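Local coordinates for beta-glucosidase (PDB 5M6G), which probably hydrolyses terminal, non-reducing beta-D-glucosyl residues with release of beta-D-glucose, as a member of glycosyl hydrolase family 3, at residues V68-K73 and G86-G91; A75-V80 and D109-A114; I174-A179 and M227-H232; V308-A313 and M338-S343. All blocks are in the same frame, centred on the assembly; numbering follows the deposited sequence.

Interaction 1 (V68-K73 and G86-G91); sequences VQVERK and GSVLSG. With SOR (sorbitol), chain L.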
loop_
_atom_site.group_PDB
_atom_site.type_symbol
_atom_site.label_atom_id
_atom_site.label_comp_id
_atom_site.label_asym_id
_atom_site.label_seq_id
_atom_site.Cartn_x
_atom_site.Cartn_y
_atom_site.Cartn_z
ATOM N N VAL A 68 -12.475 -16.377 9.905
ATOM C CA VAL A 68 -11.742 -15.530 10.842
ATOM C C VAL A 68 -10.322 -15.308 10.326
ATOM O O VAL A 68 -9.631 -16.262 9.937
ATOM C CB VAL A 68 -11.722 -16.164 12.243
ATOM C CG1 VAL A 68 -10.797 -15.374 13.169
ATOM C CG2 VAL A 68 -13.150 -16.255 12.822
ATOM N N GLN A 69 -9.885 -14.048 10.311
ATOM C CA GLN A 69 -8.472 -13.710 10.160
ATOM C C GLN A 69 -8.070 -12.924 11.398
ATOM O O GLN A 69 -8.553 -11.803 11.609
ATOM C CB GLN A 69 -8.204 -12.911 8.885
ATOM C CG GLN A 69 -6.717 -12.573 8.687
ATOM C CD GLN A 69 -6.512 -11.680 7.492
ATOM O OE1 GLN A 69 -6.893 -10.520 7.513
ATOM N NE2 GLN A 69 -5.949 -12.231 6.424
ATOM N N VAL A 70 -7.207 -13.515 12.225
ATOM C CA VAL A 70 -6.849 -12.941 13.516
ATOM C C VAL A 70 -5.418 -12.427 13.464
ATOM O O VAL A 70 -4.542 -13.041 12.836
ATOM C CB VAL A 70 -7.055 -13.954 14.670
ATOM C CG1 VAL A 70 -6.094 -15.165 14.588
ATOM C CG2 VAL A 70 -6.946 -13.251 16.010
ATOM N N GLU A 71 -5.186 -11.290 14.118
ATOM C CA GLU A 71 -3.853 -10.707 14.169
ATOM C C GLU A 71 -2.968 -11.536 15.096
ATOM O O GLU A 71 -3.402 -11.972 16.164
ATOM C CB GLU A 71 -3.943 -9.254 14.644
ATOM C CG GLU A 71 -2.884 -8.318 14.071
ATOM C CD GLU A 71 -1.522 -8.495 14.718
ATOM O OE1 GLU A 71 -1.468 -8.731 15.941
ATOM O OE2 GLU A 71 -0.508 -8.393 13.998
ATOM N N ARG A 72 -1.718 -11.748 14.677
ATOM C CA ARG A 72 -0.868 -12.755 15.315
ATOM C C ARG A 72 -0.662 -12.496 16.807
ATOM O O ARG A 72 -0.477 -13.447 17.570
ATOM C CB ARG A 72 0.483 -12.818 14.608
ATOM C CG ARG A 72 1.158 -11.446 14.535
ATOM C CD ARG A 72 2.623 -11.539 14.100
ATOM N NE ARG A 72 3.489 -12.100 15.137
ATOM C CZ ARG A 72 4.052 -11.379 16.101
ATOM N NH1 ARG A 72 3.826 -10.077 16.163
ATOM N NH2 ARG A 72 4.838 -11.959 17.001
ATOM N N LYS A 73 -0.674 -11.230 17.246
ATOM C CA LYS A 73 -0.477 -10.968 18.671
ATOM C C LYS A 73 -1.607 -11.535 19.526
ATOM O O LYS A 73 -1.407 -11.761 20.727
ATOM C CB LYS A 73 -0.340 -9.465 18.927
ATOM C CG LYS A 73 0.972 -8.866 18.427
ATOM C CD LYS A 73 1.152 -7.416 18.893
ATOM C CE LYS A 73 0.066 -6.508 18.324
ATOM N NZ LYS A 73 0.208 -6.332 16.846
ATOM N N GLY A 86 -9.143 -19.671 10.039
ATOM C CA GLY A 86 -8.749 -19.799 8.649
ATOM C C GLY A 86 -7.531 -18.984 8.264
ATOM O O GLY A 86 -6.812 -19.347 7.328
ATOM N N SER A 87 -7.263 -17.894 8.972
ATOM C CA SER A 87 -6.212 -17.004 8.521
ATOM C C SER A 87 -5.612 -16.267 9.701
ATOM O O SER A 87 -6.270 -16.066 10.725
ATOM C CB SER A 87 -6.755 -16.000 7.497
ATOM O OG SER A 87 -5.718 -15.164 7.016
ATOM N N VAL A 88 -4.354 -15.857 9.530
ATOM C CA VAL A 88 -3.673 -14.960 10.453
ATOM C C VAL A 88 -3.076 -13.829 9.628
ATOM O O VAL A 88 -2.743 -14.011 8.452
ATOM C CB VAL A 88 -2.589 -15.701 11.271
ATOM C CG1 VAL A 88 -1.792 -14.745 12.152
ATOM C CG2 VAL A 88 -3.230 -16.800 12.132
ATOM N N LEU A 89 -2.974 -12.641 10.231
ATOM C CA LEU A 89 -2.263 -11.533 9.604
ATOM C C LEU A 89 -1.248 -10.955 10.576
ATOM O O LEU A 89 -1.350 -11.113 11.796
ATOM C CB LEU A 89 -3.194 -10.391 9.126
ATOM C CG LEU A 89 -3.723 -9.397 10.173
ATOM C CD1 LEU A 89 -3.969 -8.012 9.568
ATOM C CD2 LEU A 89 -5.002 -9.901 10.835
ATOM N N SER A 90 -0.242 -10.299 10.006
ATOM C CA SER A 90 0.567 -9.340 10.739
ATOM C C SER A 90 0.024 -7.961 10.411
ATOM O O SER A 90 -0.012 -7.572 9.238
ATOM C CB SER A 90 2.049 -9.435 10.362
ATOM O OG SER A 90 2.677 -10.508 11.023
ATOM N N GLY A 91 -0.444 -7.242 11.423
ATOM C CA GLY A 91 -0.704 -5.831 11.236
ATOM C C GLY A 91 0.604 -5.087 10.982
ATOM O O GLY A 91 1.699 -5.639 11.094
HETATM C C1 SOR L . -5.605 -1.342 5.105
HETATM C C2 SOR L . -4.611 -2.271 5.780
HETATM C C3 SOR L . -4.953 -2.366 7.263
HETATM C C4 SOR L . -3.803 -2.985 8.054
HETATM C C5 SOR L . -3.828 -2.611 9.539
HETATM C C6 SOR L . -2.472 -2.968 10.141
HETATM O O1 SOR L . -5.057 -0.798 3.929
HETATM O O2 SOR L . -4.670 -3.553 5.179
HETATM O O3 SOR L . -6.104 -3.158 7.401
HETATM O O4 SOR L . -3.834 -4.392 7.920
HETATM O O5 SOR L . -4.109 -1.231 9.738
HETATM O O6 SOR L . -2.286 -2.300 11.372
#

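Interaction 2 (A75-V80 and D109-A114); sequences AGPQAV and DSYQRA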
loop_
_atom_site.group_PDB
_atom_site.type_symbol
_atom_site.label_atom_id
_atom_site.label_comp_id
_atom_site.label_asym_id
_atom_site.label_seq_id
_atom_site.Cartn_x
_atom_site.Cartn_y
_atom_site.Cartn_z
ATOM N N ALA A 75 -3.295 -14.503 18.928
ATOM C CA ALA A 75 -3.416 -15.958 18.907
ATOM C C ALA A 75 -2.137 -16.572 18.367
ATOM O O ALA A 75 -1.776 -16.344 17.209
ATOM C CB ALA A 75 -4.614 -16.390 18.057
ATOM N N GLY A 76 -1.459 -17.358 19.197
ATOM C CA GLY A 76 -0.340 -18.131 18.726
ATOM C C GLY A 76 -0.797 -19.324 17.915
ATOM O O GLY A 76 -1.999 -19.582 17.736
ATOM N N PRO A 77 0.182 -20.081 17.412
ATOM C CA PRO A 77 -0.151 -21.236 16.555
ATOM C C PRO A 77 -1.162 -22.189 17.164
ATOM O O PRO A 77 -2.141 -22.555 16.501
ATOM C CB PRO A 77 1.220 -21.898 16.347
ATOM C CG PRO A 77 2.193 -20.720 16.400
ATOM C CD PRO A 77 1.635 -19.821 17.472
ATOM N N GLN A 78 -0.964 -22.588 18.424
ATOM C CA GLN A 78 -1.861 -23.571 19.027
ATOM C C GLN A 78 -3.292 -23.054 19.096
ATOM O O GLN A 78 -4.235 -23.785 18.768
ATOM C CB GLN A 78 -1.361 -23.960 20.420
ATOM C CG GLN A 78 -2.020 -25.215 20.961
ATOM C CD GLN A 78 -1.986 -26.346 19.953
ATOM O OE1 GLN A 78 -0.913 -26.765 19.512
ATOM N NE2 GLN A 78 -3.162 -26.833 19.567
ATOM N N ALA A 79 -3.476 -21.797 19.511
ATOM C CA ALA A 79 -4.823 -21.232 19.602
ATOM C C ALA A 79 -5.481 -21.124 18.235
ATOM O O ALA A 79 -6.692 -21.346 18.100
ATOM C CB ALA A 79 -4.783 -19.855 20.258
ATOM N N VAL A 80 -4.710 -20.745 17.213
ATOM C CA VAL A 80 -5.257 -20.705 15.858
ATOM C C VAL A 80 -5.765 -22.085 15.460
ATOM O O VAL A 80 -6.881 -22.231 14.950
ATOM C CB VAL A 80 -4.204 -20.173 14.867
ATOM C CG1 VAL A 80 -4.674 -20.375 13.424
ATOM C CG2 VAL A 80 -3.924 -18.694 15.145
ATOM N N ASP A 109 5.953 -20.740 9.237
ATOM C CA ASP A 109 5.937 -22.199 9.297
ATOM C C ASP A 109 5.417 -22.703 10.631
ATOM O O ASP A 109 4.796 -23.773 10.695
ATOM C CB ASP A 109 7.340 -22.757 9.050
ATOM C CG ASP A 109 7.758 -22.654 7.606
ATOM O OD1 ASP A 109 6.906 -22.303 6.766
ATOM O OD2 ASP A 109 8.935 -22.937 7.309
ATOM N N SER A 110 5.674 -21.962 11.708
ATOM C CA SER A 110 5.173 -22.365 13.017
ATOM C C SER A 110 3.646 -22.344 13.043
ATOM O O SER A 110 3.004 -23.292 13.516
ATOM C CB SER A 110 5.758 -21.447 14.087
ATOM O OG SER A 110 5.229 -21.742 15.359
ATOM N N TYR A 111 3.043 -21.270 12.527
ATOM C CA TYR A 111 1.583 -21.235 12.442
ATOM C C TYR A 111 1.064 -22.354 11.551
ATOM O O TYR A 111 0.084 -23.033 11.891
ATOM C CB TYR A 111 1.125 -19.876 11.919
ATOM C CG TYR A 111 1.004 -18.817 12.988
ATOM C CD1 TYR A 111 -0.111 -18.772 13.809
ATOM C CD2 TYR A 111 2.006 -17.851 13.171
ATOM C CE1 TYR A 111 -0.248 -17.811 14.787
ATOM C CE2 TYR A 111 1.875 -16.877 14.156
ATOM C CZ TYR A 111 0.746 -16.868 14.961
ATOM O OH TYR A 111 0.573 -15.915 15.941
ATOM N N GLN A 112 1.733 -22.589 10.426
ATOM C CA GLN A 112 1.255 -23.584 9.476
ATOM C C GLN A 112 1.320 -24.992 10.060
ATOM O O GLN A 112 0.381 -25.779 9.887
ATOM C CB GLN A 112 2.066 -23.486 8.188
ATOM C CG GLN A 112 1.439 -24.172 7.008
ATOM C CD GLN A 112 0.089 -23.578 6.655
ATOM O OE1 GLN A 112 -0.920 -23.957 7.235
ATOM N NE2 GLN A 112 0.068 -22.639 5.711
ATOM N N ARG A 113 2.404 -25.325 10.775
ATOM C CA ARG A 113 2.490 -26.653 11.387
ATOM C C ARG A 113 1.290 -26.935 12.284
ATOM O O ARG A 113 0.732 -28.045 12.269
ATOM C CB ARG A 113 3.789 -26.790 12.193
ATOM C CG ARG A 113 5.048 -26.975 11.361
ATOM C CD ARG A 113 6.196 -27.485 12.234
ATOM N NE ARG A 113 6.623 -26.457 13.168
ATOM C CZ ARG A 113 7.516 -25.516 12.873
ATOM N NH1 ARG A 113 8.093 -25.488 11.677
ATOM N NH2 ARG A 113 7.838 -24.603 13.780
ATOM N N ALA A 114 0.877 -25.943 13.079
ATOM C CA ALA A 114 -0.263 -26.132 13.966
ATOM C C ALA A 114 -1.559 -26.284 13.182
ATOM O O ALA A 114 -2.368 -27.178 13.475
ATOM C CB ALA A 114 -0.358 -24.972 14.952
HETATM O O HOH W 1 -1.899 -22.042 13.446
#

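Interaction 3 (I174-A179 and M227-H232); sequences IDWSFA and MATAKH. With MG (magnesium ion), chain F; SOR (sorbitol), chain L.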
loop_
_atom_site.group_PDB
_atom_site.type_symbol
_atom_site.label_atom_id
_atom_site.label_comp_id
_atom_site.label_asym_id
_atom_site.label_seq_id
_atom_site.Cartn_x
_atom_site.Cartn_y
_atom_site.Cartn_z
ATOM N N ILE A 174 4.428 -16.074 3.593
ATOM C CA ILE A 174 3.164 -15.349 3.575
ATOM C C ILE A 174 2.558 -15.399 2.180
ATOM O O ILE A 174 3.260 -15.284 1.168
ATOM C CB ILE A 174 3.403 -13.910 4.069
ATOM C CG1 ILE A 174 3.836 -13.948 5.542
ATOM C CG2 ILE A 174 2.159 -13.041 3.856
ATOM C CD1 ILE A 174 4.251 -12.590 6.128
ATOM N N ASP A 175 1.242 -15.608 2.124
ATOM C CA ASP A 175 0.555 -16.003 0.908
ATOM C C ASP A 175 -0.195 -14.878 0.235
ATOM O O ASP A 175 -0.704 -15.082 -0.867
ATOM C CB ASP A 175 -0.450 -17.113 1.231
ATOM C CG ASP A 175 0.173 -18.201 2.049
ATOM O OD1 ASP A 175 1.039 -18.894 1.481
ATOM O OD2 ASP A 175 -0.155 -18.317 3.246
ATOM N N TRP A 176 -0.276 -13.715 0.866
ATOM C CA TRP A 176 -1.374 -12.794 0.595
ATOM C C TRP A 176 -0.953 -11.412 1.056
ATOM O O TRP A 176 -0.643 -11.231 2.238
ATOM C CB TRP A 176 -2.627 -13.291 1.340
ATOM C CG TRP A 176 -3.888 -12.478 1.239
ATOM C CD1 TRP A 176 -4.150 -11.408 0.416
ATOM C CD2 TRP A 176 -5.075 -12.687 2.020
ATOM N NE1 TRP A 176 -5.444 -10.951 0.638
ATOM C CE2 TRP A 176 -6.022 -11.714 1.624
ATOM C CE3 TRP A 176 -5.426 -13.609 3.021
ATOM C CZ2 TRP A 176 -7.301 -11.644 2.187
ATOM C CZ3 TRP A 176 -6.697 -13.540 3.580
ATOM C CH2 TRP A 176 -7.620 -12.564 3.159
ATOM N N SER A 177 -0.898 -10.457 0.130
ATOM C CA SER A 177 -0.614 -9.070 0.467
ATOM C C SER A 177 -1.876 -8.237 0.327
ATOM O O SER A 177 -2.661 -8.435 -0.604
ATOM C CB SER A 177 0.478 -8.471 -0.422
ATOM O OG SER A 177 0.687 -7.108 -0.084
ATOM N N PHE A 178 -2.062 -7.299 1.257
ATOM C CA PHE A 178 -3.173 -6.349 1.197
ATOM C C PHE A 178 -2.756 -5.190 0.290
ATOM O O PHE A 178 -2.525 -4.062 0.721
ATOM C CB PHE A 178 -3.549 -5.889 2.599
ATOM C CG PHE A 178 -3.828 -7.039 3.565
ATOM C CD1 PHE A 178 -4.634 -8.103 3.190
ATOM C CD2 PHE A 178 -3.274 -7.045 4.840
ATOM C CE1 PHE A 178 -4.889 -9.156 4.079
ATOM C CE2 PHE A 178 -3.520 -8.083 5.730
ATOM C CZ PHE A 178 -4.327 -9.148 5.349
ATOM N N ALA A 179 -2.643 -5.509 -0.997
ATOM C CA ALA A 179 -2.143 -4.592 -2.017
ATOM C C ALA A 179 -2.609 -5.097 -3.380
ATOM O O ALA A 179 -2.691 -6.313 -3.592
ATOM C CB ALA A 179 -0.598 -4.501 -1.967
ATOM N N MET A 227 -1.254 -13.852 -3.377
ATOM C CA MET A 227 -2.575 -13.303 -3.648
ATOM C C MET A 227 -2.573 -11.801 -3.415
ATOM O O MET A 227 -2.011 -11.305 -2.434
ATOM C CB MET A 227 -3.644 -13.975 -2.784
ATOM C CG MET A 227 -5.050 -13.476 -3.099
ATOM S SD MET A 227 -6.357 -14.550 -2.456
ATOM C CE MET A 227 -6.192 -14.282 -0.702
ATOM N N ALA A 228 -3.179 -11.072 -4.344
ATOM C CA ALA A 228 -3.298 -9.624 -4.254
ATOM C C ALA A 228 -4.684 -9.247 -3.743
ATOM O O ALA A 228 -5.625 -10.057 -3.766
ATOM C CB ALA A 228 -3.033 -8.967 -5.614
ATOM N N THR A 229 -4.798 -7.999 -3.272
ATOM C CA THR A 229 -6.028 -7.485 -2.671
ATOM C C THR A 229 -6.331 -6.115 -3.267
ATOM O O THR A 229 -5.600 -5.155 -3.014
ATOM C CB THR A 229 -5.896 -7.367 -1.152
ATOM O OG1 THR A 229 -5.337 -8.577 -0.608
ATOM C CG2 THR A 229 -7.254 -7.112 -0.526
ATOM N N ALA A 230 -7.411 -6.003 -4.032
ATOM C CA ALA A 230 -7.872 -4.680 -4.441
ATOM C C ALA A 230 -8.552 -4.019 -3.246
ATOM O O ALA A 230 -9.503 -4.573 -2.686
ATOM C CB ALA A 230 -8.814 -4.773 -5.640
ATOM N N LYS A 231 -8.057 -2.847 -2.842
ATOM C CA LYS A 231 -8.609 -2.137 -1.684
ATOM C C LYS A 231 -8.630 -0.617 -1.925
ATOM O O LYS A 231 -7.900 -0.121 -2.781
ATOM C CB LYS A 231 -7.798 -2.459 -0.418
ATOM C CG LYS A 231 -6.403 -1.836 -0.371
ATOM C CD LYS A 231 -5.581 -2.382 0.816
ATOM C CE LYS A 231 -4.299 -1.538 1.037
ATOM N NZ LYS A 231 -3.532 -2.015 2.236
ATOM N N HIS A 232 -9.448 0.133 -1.190
ATOM C CA HIS A 232 -10.503 -0.374 -0.324
ATOM C C HIS A 232 -11.857 -0.115 -1.000
ATOM O O HIS A 232 -12.165 1.013 -1.396
ATOM C CB HIS A 232 -10.468 0.298 1.047
ATOM C CG HIS A 232 -9.108 0.335 1.673
ATOM N ND1 HIS A 232 -8.152 1.268 1.326
ATOM C CD2 HIS A 232 -8.546 -0.437 2.636
ATOM C CE1 HIS A 232 -7.058 1.063 2.041
ATOM N NE2 HIS A 232 -7.273 0.038 2.846
HETATM MG MG MG F . 3.142 -19.109 1.060
HETATM C C1 SOR L . -5.605 -1.342 5.105
HETATM C C2 SOR L . -4.611 -2.271 5.780
HETATM C C3 SOR L . -4.953 -2.366 7.263
HETATM C C4 SOR L . -3.803 -2.985 8.054
HETATM C C5 SOR L . -3.828 -2.611 9.539
HETATM C C6 SOR L . -2.472 -2.968 10.141
HETATM O O1 SOR L . -5.057 -0.798 3.929
HETATM O O2 SOR L . -4.670 -3.553 5.179
HETATM O O3 SOR L . -6.104 -3.158 7.401
HETATM O O4 SOR L . -3.834 -4.392 7.920
HETATM O O5 SOR L . -4.109 -1.231 9.738
HETATM O O6 SOR L . -2.286 -2.300 11.372
HETATM O O HOH W 2 3.530 -17.549 -0.351
HETATM O O HOH W 3 2.710 -21.023 2.021
HETATM O O HOH W 4 2.633 -20.281 -0.501
HETATM O O HOH W 5 5.004 -19.848 0.699
#

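Interaction 4 (V308-A313 and M338-S343); sequences VSDYDA and MFMMSS. With SOR (sorbitol), chain L.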
loop_
_atom_site.group_PDB
_atom_site.type_symbol
_atom_site.label_atom_id
_atom_site.label_comp_id
_atom_site.label_asym_id
_atom_site.label_seq_id
_atom_site.Cartn_x
_atom_site.Cartn_y
_atom_site.Cartn_z
ATOM N N VAL A 308 -12.668 -9.625 1.967
ATOM C CA VAL A 308 -12.177 -9.536 3.337
ATOM C C VAL A 308 -12.520 -8.164 3.905
ATOM O O VAL A 308 -12.512 -7.158 3.182
ATOM C CB VAL A 308 -10.661 -9.824 3.402
ATOM C CG1 VAL A 308 -9.868 -8.783 2.619
ATOM C CG2 VAL A 308 -10.179 -9.924 4.851
ATOM N N SER A 309 -12.843 -8.126 5.199
ATOM C CA SER A 309 -13.081 -6.861 5.877
ATOM C C SER A 309 -11.764 -6.128 6.141
ATOM O O SER A 309 -10.674 -6.702 6.051
ATOM C CB SER A 309 -13.814 -7.085 7.205
ATOM O OG SER A 309 -12.904 -7.375 8.262
ATOM N N ASP A 310 -11.873 -4.834 6.462
ATOM C CA ASP A 310 -10.738 -4.121 7.029
ATOM C C ASP A 310 -10.646 -4.440 8.520
ATOM O O ASP A 310 -11.487 -5.144 9.094
ATOM C CB ASP A 310 -10.846 -2.611 6.772
ATOM C CG ASP A 310 -9.472 -1.921 6.688
ATOM O OD1 ASP A 310 -8.495 -2.405 7.321
ATOM O OD2 ASP A 310 -9.369 -0.890 5.980
ATOM N N TYR A 311 -9.612 -3.898 9.153
ATOM C CA TYR A 311 -9.155 -4.323 10.472
ATOM C C TYR A 311 -10.109 -3.817 11.547
ATOM O O TYR A 311 -10.263 -2.604 11.716
ATOM C CB TYR A 311 -7.744 -3.776 10.675
ATOM C CG TYR A 311 -6.969 -4.220 11.888
ATOM C CD1 TYR A 311 -6.980 -3.472 13.062
ATOM C CD2 TYR A 311 -6.144 -5.349 11.836
ATOM C CE1 TYR A 311 -6.213 -3.859 14.167
ATOM C CE2 TYR A 311 -5.385 -5.741 12.932
ATOM C CZ TYR A 311 -5.423 -4.998 14.090
ATOM O OH TYR A 311 -4.661 -5.397 15.169
ATOM N N ASP A 312 -10.740 -4.748 12.278
ATOM C CA ASP A 312 -11.785 -4.420 13.256
ATOM C C ASP A 312 -12.830 -3.483 12.650
ATOM O O ASP A 312 -13.349 -2.586 13.309
ATOM C CB ASP A 312 -11.198 -3.808 14.534
ATOM C CG ASP A 312 -10.390 -4.806 15.354
ATOM O OD1 ASP A 312 -10.591 -6.025 15.191
ATOM O OD2 ASP A 312 -9.542 -4.365 16.162
ATOM N N ALA A 313 -13.146 -3.703 11.373
ATOM C CA ALA A 313 -14.062 -2.807 10.672
ATOM C C ALA A 313 -15.510 -2.992 11.110
ATOM O O ALA A 313 -16.279 -2.020 11.113
ATOM C CB ALA A 313 -13.953 -3.016 9.170
ATOM N N MET A 338 -14.487 -12.968 4.893
ATOM C CA MET A 338 -13.495 -13.178 5.937
ATOM C C MET A 338 -13.372 -11.902 6.754
ATOM O O MET A 338 -13.417 -10.797 6.206
ATOM C CB MET A 338 -12.135 -13.564 5.346
ATOM C CG MET A 338 -11.033 -13.722 6.387
ATOM S SD MET A 338 -9.539 -14.448 5.698
ATOM C CE MET A 338 -9.985 -16.190 5.681
ATOM N N PHE A 339 -13.213 -12.050 8.063
ATOM C CA PHE A 339 -13.280 -10.909 8.964
ATOM C C PHE A 339 -11.956 -10.726 9.679
ATOM O O PHE A 339 -11.499 -11.612 10.414
ATOM C CB PHE A 339 -14.460 -11.070 9.917
ATOM C CG PHE A 339 -15.760 -10.987 9.190
ATOM C CD1 PHE A 339 -16.254 -12.092 8.513
ATOM C CD2 PHE A 339 -16.415 -9.773 9.067
ATOM C CE1 PHE A 339 -17.422 -11.994 7.779
ATOM C CE2 PHE A 339 -17.576 -9.672 8.350
ATOM C CZ PHE A 339 -18.079 -10.774 7.702
ATOM N N MET A 340 -11.333 -9.580 9.423
ATOM C CA MET A 340 -10.014 -9.250 9.939
ATOM C C MET A 340 -10.184 -8.608 11.307
ATOM O O MET A 340 -10.853 -7.576 11.427
ATOM C CB MET A 340 -9.300 -8.301 8.976
ATOM C CG MET A 340 -7.874 -7.944 9.379
ATOM S SD MET A 340 -7.255 -6.591 8.346
ATOM C CE MET A 340 -7.328 -7.331 6.726
ATOM N N MET A 341 -9.596 -9.215 12.337
ATOM C CA MET A 341 -9.821 -8.750 13.698
ATOM C C MET A 341 -8.521 -8.783 14.493
ATOM O O MET A 341 -7.658 -9.640 14.272
ATOM C CB MET A 341 -10.907 -9.590 14.389
ATOM C CG MET A 341 -10.558 -11.072 14.540
ATOM S SD MET A 341 -12.053 -11.997 15.006
ATOM C CE MET A 341 -12.978 -11.972 13.459
ATOM N N SER A 342 -8.400 -7.833 15.430
ATOM C CA SER A 342 -7.209 -7.711 16.268
ATOM C C SER A 342 -7.203 -8.699 17.421
ATOM O O SER A 342 -6.141 -8.941 18.007
ATOM C CB SER A 342 -7.094 -6.292 16.835
ATOM O OG SER A 342 -8.212 -5.958 17.646
ATOM N N SER A 343 -8.369 -9.249 17.761
ATOM C CA SER A 343 -8.553 -10.173 18.869
ATOM C C SER A 343 -10.016 -10.587 18.873
ATOM O O SER A 343 -10.763 -10.219 17.958
ATOM C CB SER A 343 -8.185 -9.526 20.202
ATOM O OG SER A 343 -9.041 -8.415 20.451
HETATM C C1 SOR L . -5.605 -1.342 5.105
HETATM C C2 SOR L . -4.611 -2.271 5.780
HETATM C C3 SOR L . -4.953 -2.366 7.263
HETATM C C4 SOR L . -3.803 -2.985 8.054
HETATM C C5 SOR L . -3.828 -2.611 9.539
HETATM C C6 SOR L . -2.472 -2.968 10.141
HETATM O O1 SOR L . -5.057 -0.798 3.929
HETATM O O2 SOR L . -4.670 -3.553 5.179
HETATM O O3 SOR L . -6.104 -3.158 7.401
HETATM O O4 SOR L . -3.834 -4.392 7.920
HETATM O O5 SOR L . -4.109 -1.231 9.738
HETATM O O6 SOR L . -2.286 -2.300 11.372
#

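Interaction 1 (V68-K73 and G86-G91)
Q69, V70 and E71 pair in parallel with S87, V88 and L89, the two strands of a beta-alpha-beta unit whose helix is 77-82. The sheet bonds are V70 N to S87 O, L89 N to V70 O (3.1 Å) and R72 N to L89 O; the one from S87 N to V68 O is weak. On one sheet face Q69 runs alongside S87: with CG anti to the backbone N (chi1 -179°) and the chain extended beyond it, NE2 donates to S87 OG at 3.0 Å, OG lying close to the amide plane. In this TIM-barrel domain that face also carries L89, whose CD1 lies 4.0 Å from sorbitol O4. E71, the last paired residue of its strand, bends at chi2 (-76°), and OE2 accepts G91 N at 2.8 Å through its anti lone pair. Its other oxygen, OE1, is gripped from opposite faces by K73 N and by K73 NZ, the latter a 3.1 Å salt bridge. An alanine in place of E71 would probably leave G91 N, K73 N and the K73 ammonium without this acceptor and let the loop beside the sugar shift. S94 OG is a further partner of E71 OE2, and G91 CA approaches sorbitol C6 at 3.5 Å.

Interaction 2 (A75-V80 and D109-A114)
The backbones come nearest at P77 and Y111, 4.5 Å between CA atoms, where the first turn of helix 77-82 meets the later half of helix 101-116. P77, the residue after the N-cap G76, lays its ring over one face of Y111: CG stands 4.0 Å from the ring centroid and 11° off the normal, a CH-pi contact. At the ring's edge, V80 CG2 comes within 3.8 Å of Y111 CE1. Y111 OH donates to A75 O at 2.7 Å, tilted 25° from the carbonyl plane; this bond anchors the hydroxyl end, and the proline over the face would probably hinder turning of the ring. P77 CB also meets A114 CB at 3.7 Å. One water bridges the two backbones, donating to Y111 O at 2.7 Å and to P77 O at 3.1 Å. The N-terminal turn of one helix set against a second, with V80 and Y111 both touching V88 of strand 87-90, fits the outer helical layer of a TIM-barrel-type domain.

Interaction 3 (I174-A179 and M227-H232)
T229 OG1, anti to its own carbonyl carbon (chi1 -47°), joins two groups: it accepts W176 NE1 at 2.7 Å, near the indole plane but bent to 136° at the hydrogen, and donates to S177 O at 2.7 Å. M227 CE sits over the centre of the five-membered ring of W176, 3.3 Å from its centroid, a CH-pi contact, and M227 SD, 4.8 Å from that centroid, makes a Met-aromatic contact; F178 CE1 lies over the opposite face toward the rim. The backbones are bridged by M227 N to D175 O and S177 N to M227 O, and farther on T229 N reaches A179 O. K231, extended beyond CG, brings NZ to F178 O at 2.7 Å and to sorbitol O1 at 2.6 Å, where H232 NE2 is also hydrogen-bonded. D175 OD1 binds a magnesium ion whose shell includes G173 and four waters. These paired segments, with K231 and H232 ending the second, form one wall of the sugar pocket of a family 3 TIM-barrel-type domain.

Interaction 4 (V308-A313 and M338-S343)
CG is anti to the backbone N in both M340 (chi1 -177°) and Y311 (-172°), and the side chains cross at about a right angle. M340 SD, anti to its own CA, arrives in plane at the edge of the Y311 ring, 5.2 Å from the centroid, a Met-aromatic contact. S309 OG accepts from M340 N at 2.9 Å and donates to D310 O, while S309 N bonds M338 O and D312 N bonds M340 O. D312 grips S342 twice: OD2 takes the S342 hydroxyl at 2.6 Å through its syn lone pair, and OD1 accepts S342 N at 2.9 Å from the syn side, 29° out of the carboxylate plane. R344 adds a salt bridge to OD1. An alanine in place of D312 would probably leave S342 N, S342 OG and the R344 charge without this partner, freeing the turn after the strand. D310 OD1 accepts hydrogen bonds from sorbitol O3 at 2.5 Å and from Y311 N. Such loops after barrel strands line the sugar site of family 3 glycosidases.

In the fold
Interactions 1, 3 and 4 are buried and all touch the sorbitol, whereas interaction 2 lies partly buried on the helical layer and packs against interaction 1 through V80 and V88. Interactions 1 and 4 adjoin within one parallel sheet, where probable hydrogen bonds join Q69 to F339 and M341. Interactions 3 and 4 each link an edge strand of that five-stranded sheet (176-177, 339-341) to an edge strand of the three-stranded one (229-233, 306-308), consistent with closure of the barrel. The chemistry follows place: strand bonds plus a carboxylate gripping backbone and lysine in 1; CH-pi and methyl packing, one phenol-to-carbonyl bond and a water in 2; side-chain-to-backbone bonds with charged sugar contacts in 3 and 4.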